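Local coordinates for putative HTH-type transcriptional regulator ybaQ (Escherichia coli, PDB 2EBY), which probably binds DNA through a helix-turn-helix domain of the Cro/C1 type and so is thought to regulate transcription, at residues A[55-60]-A[65-70]. Residues are numbered along the deposited sequence; the frame is centred on the assembly and turned at random.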
loop_
_atom_site.group_PDB
_atom_site.type_symbol
_atom_site.label_atom_id
_atom_site.label_comp_id
_atom_site.label_asym_id
_atom_site.label_seq_id
_atom_site.Cartn_x
_atom_site.Cartn_y
_atom_site.Cartn_z
ATOM N N MET A 55 -10.929 1.160 -4.464
ATOM C CA MET A 55 -11.743 2.252 -3.940
ATOM C C MET A 55 -11.181 3.584 -4.404
ATOM O O MET A 55 -11.934 4.517 -4.652
ATOM C CB MET A 55 -11.797 2.243 -2.409
ATOM C CG MET A 55 -12.580 3.430 -1.798
ATOM S SD MET A 55 -14.369 3.500 -2.178
ATOM C CE MET A 55 -14.948 2.239 -1.051
ATOM N N ALA A 56 -9.856 3.669 -4.504
ATOM C CA ALA A 56 -9.193 4.896 -4.943
ATOM C C ALA A 56 -9.619 5.228 -6.368
ATOM O O ALA A 56 -9.828 6.388 -6.696
ATOM C CB ALA A 56 -7.674 4.738 -4.871
ATOM N N PHE A 57 -9.741 4.204 -7.209
ATOM C CA PHE A 57 -10.193 4.398 -8.592
ATOM C C PHE A 57 -11.626 4.938 -8.615
ATOM O O PHE A 57 -11.957 5.806 -9.420
ATOM C CB PHE A 57 -10.178 3.081 -9.370
ATOM C CG PHE A 57 -8.869 2.770 -10.055
ATOM C CD1 PHE A 57 -7.724 2.478 -9.320
ATOM C CD2 PHE A 57 -8.801 2.730 -11.449
ATOM C CE1 PHE A 57 -6.533 2.145 -9.960
ATOM C CE2 PHE A 57 -7.617 2.400 -12.101
ATOM C CZ PHE A 57 -6.476 2.105 -11.358
ATOM N N ARG A 58 -12.479 4.404 -7.741
ATOM C CA ARG A 58 -13.880 4.830 -7.688
ATOM C C ARG A 58 -13.989 6.285 -7.242
ATOM O O ARG A 58 -14.740 7.068 -7.822
ATOM C CB ARG A 58 -14.676 3.936 -6.735
ATOM C CG ARG A 58 -14.858 2.496 -7.201
ATOM C CD ARG A 58 -15.449 1.676 -6.071
ATOM N NE ARG A 58 -15.543 0.258 -6.385
ATOM C CZ ARG A 58 -16.474 -0.275 -7.167
ATOM N NH1 ARG A 58 -17.399 0.497 -7.718
ATOM N NH2 ARG A 58 -16.484 -1.581 -7.393
ATOM N N LEU A 59 -13.230 6.640 -6.212
ATOM C CA LEU A 59 -13.231 7.995 -5.699
ATOM C C LEU A 59 -12.684 8.965 -6.751
ATOM O O LEU A 59 -13.221 10.057 -6.941
ATOM C CB LEU A 59 -12.395 8.057 -4.421
ATOM C CG LEU A 59 -12.983 7.319 -3.218
ATOM C CD1 LEU A 59 -11.952 7.246 -2.096
ATOM C CD2 LEU A 59 -14.252 8.040 -2.753
ATOM N N ALA A 60 -11.617 8.559 -7.433
ATOM C CA ALA A 60 -11.016 9.382 -8.473
ATOM C C ALA A 60 -12.077 9.729 -9.512
ATOM O O ALA A 60 -12.190 10.879 -9.944
ATOM C CB ALA A 60 -9.879 8.634 -9.144
ATOM N N THR A 65 -10.501 13.330 -9.631
ATOM C CA THR A 65 -9.154 13.538 -9.116
ATOM C C THR A 65 -8.302 12.426 -9.700
ATOM O O THR A 65 -8.766 11.660 -10.544
ATOM C CB THR A 65 -9.083 13.399 -7.582
ATOM O OG1 THR A 65 -9.280 12.027 -7.220
ATOM C CG2 THR A 65 -10.144 14.257 -6.922
ATOM N N THR A 66 -7.052 12.348 -9.260
ATOM C CA THR A 66 -6.166 11.284 -9.711
ATOM C C THR A 66 -6.368 10.159 -8.713
ATOM O O THR A 66 -6.963 10.361 -7.660
ATOM C CB THR A 66 -4.684 11.693 -9.649
ATOM O OG1 THR A 66 -4.362 12.091 -8.314
ATOM C CG2 THR A 66 -4.396 12.826 -10.610
ATOM N N VAL A 67 -5.879 8.973 -9.039
ATOM C CA VAL A 67 -5.996 7.856 -8.118
ATOM C C VAL A 67 -5.018 8.091 -6.974
ATOM O O VAL A 67 -5.317 7.820 -5.813
ATOM C CB VAL A 67 -5.639 6.517 -8.794
ATOM C CG1 VAL A 67 -5.748 5.379 -7.773
ATOM C CG2 VAL A 67 -6.564 6.263 -9.980
ATOM N N ASP A 68 -3.846 8.614 -7.312
ATOM C CA ASP A 68 -2.820 8.849 -6.309
ATOM C C ASP A 68 -3.166 9.922 -5.298
ATOM O O ASP A 68 -2.651 9.901 -4.190
ATOM C CB ASP A 68 -1.467 9.138 -6.971
ATOM C CG ASP A 68 -0.787 7.866 -7.462
ATOM O OD1 ASP A 68 -1.339 6.776 -7.207
ATOM O OD2 ASP A 68 0.293 7.942 -8.088
ATOM N N PHE A 69 -4.031 10.859 -5.669
ATOM C CA PHE A 69 -4.438 11.880 -4.720
ATOM C C PHE A 69 -4.950 11.132 -3.480
ATOM O O PHE A 69 -4.605 11.464 -2.346
ATOM C CB PHE A 69 -5.559 12.733 -5.310
ATOM C CG PHE A 69 -6.307 13.546 -4.289
ATOM C CD1 PHE A 69 -5.796 14.756 -3.830
ATOM C CD2 PHE A 69 -7.514 13.086 -3.767
ATOM C CE1 PHE A 69 -6.476 15.502 -2.862
ATOM C CE2 PHE A 69 -8.203 13.823 -2.799
ATOM C CZ PHE A 69 -7.682 15.032 -2.347
ATOM N N TRP A 70 -5.769 10.107 -3.704
ATOM C CA TRP A 70 -6.301 9.332 -2.594
ATOM C C TRP A 70 -5.285 8.359 -2.007
ATOM O O TRP A 70 -5.144 8.272 -0.791
ATOM C CB TRP A 70 -7.563 8.568 -3.018
ATOM C CG TRP A 70 -8.683 9.484 -3.426
ATOM C CD1 TRP A 70 -9.046 9.815 -4.697
ATOM C CD2 TRP A 70 -9.515 10.257 -2.553
ATOM N NE1 TRP A 70 -10.046 10.754 -4.675
ATOM C CE2 TRP A 70 -10.356 11.050 -3.369
ATOM C CE3 TRP A 70 -9.636 10.373 -1.156
ATOM C CZ2 TRP A 70 -11.304 11.932 -2.845
ATOM C CZ3 TRP A 70 -10.581 11.253 -0.630
ATOM C CH2 TRP A 70 -11.400 12.025 -1.476
#
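Leu59 lies over one face of the Trp70 indole, the two side chains crossing at about a right angle, where helix 53-63 meets the first turn of helix 67-83. Traced outward, Trp70 begins with CB 4.3 Å from Ala56 CB. Its chi1 of -63° turns CG away from its own carbonyl carbon and lays the indole along the flank of helix 53-63. CG lies near both CB and CD1 of Leu59. CD1, NE1 and CE2 come up against Leu59 CB, which sits 3.7 Å from the centroid of the five-membered ring, 14° off the normal, in a CH-pi contact. Further round, CD2 and CE3 of Trp70 rest on Leu59 CD1. Phe69 CE2 packs on the opposite face of the indole. At the ring's polar corner, Trp70 NE1 makes a weak, bent hydrogen bond to Thr65 OG1 (2.9 Å), and that hydroxyl in turn donates to Thr66 O. The turn itself is closed by Thr65 N, which bonds to Ala60 O at 3.0 Å, while Ala60 CB packs on Thr65 O and Thr66 O. Val67 CG1, anti to the backbone N (chi1 179°), presses on Ala56 CB at 3.5 Å and also reaches Phe57 CD1; CG2 stands over the centre of the Phe57 ring, 4.0 Å from the centroid. Leu79 of the second subunit packs on both Phe57 and Val67, extending this patch into the dimer interface. Leu59 also touches Leu34 and Leu44, on helices 27-34 and 38-45 of the predicted helix-turn-helix. Shape and apolar packing thus do most of the holding between helix 53-63 and the start of the long helix 67-83, while the threonine hydroxyl, a weak acceptor for the indole, links it to the turn.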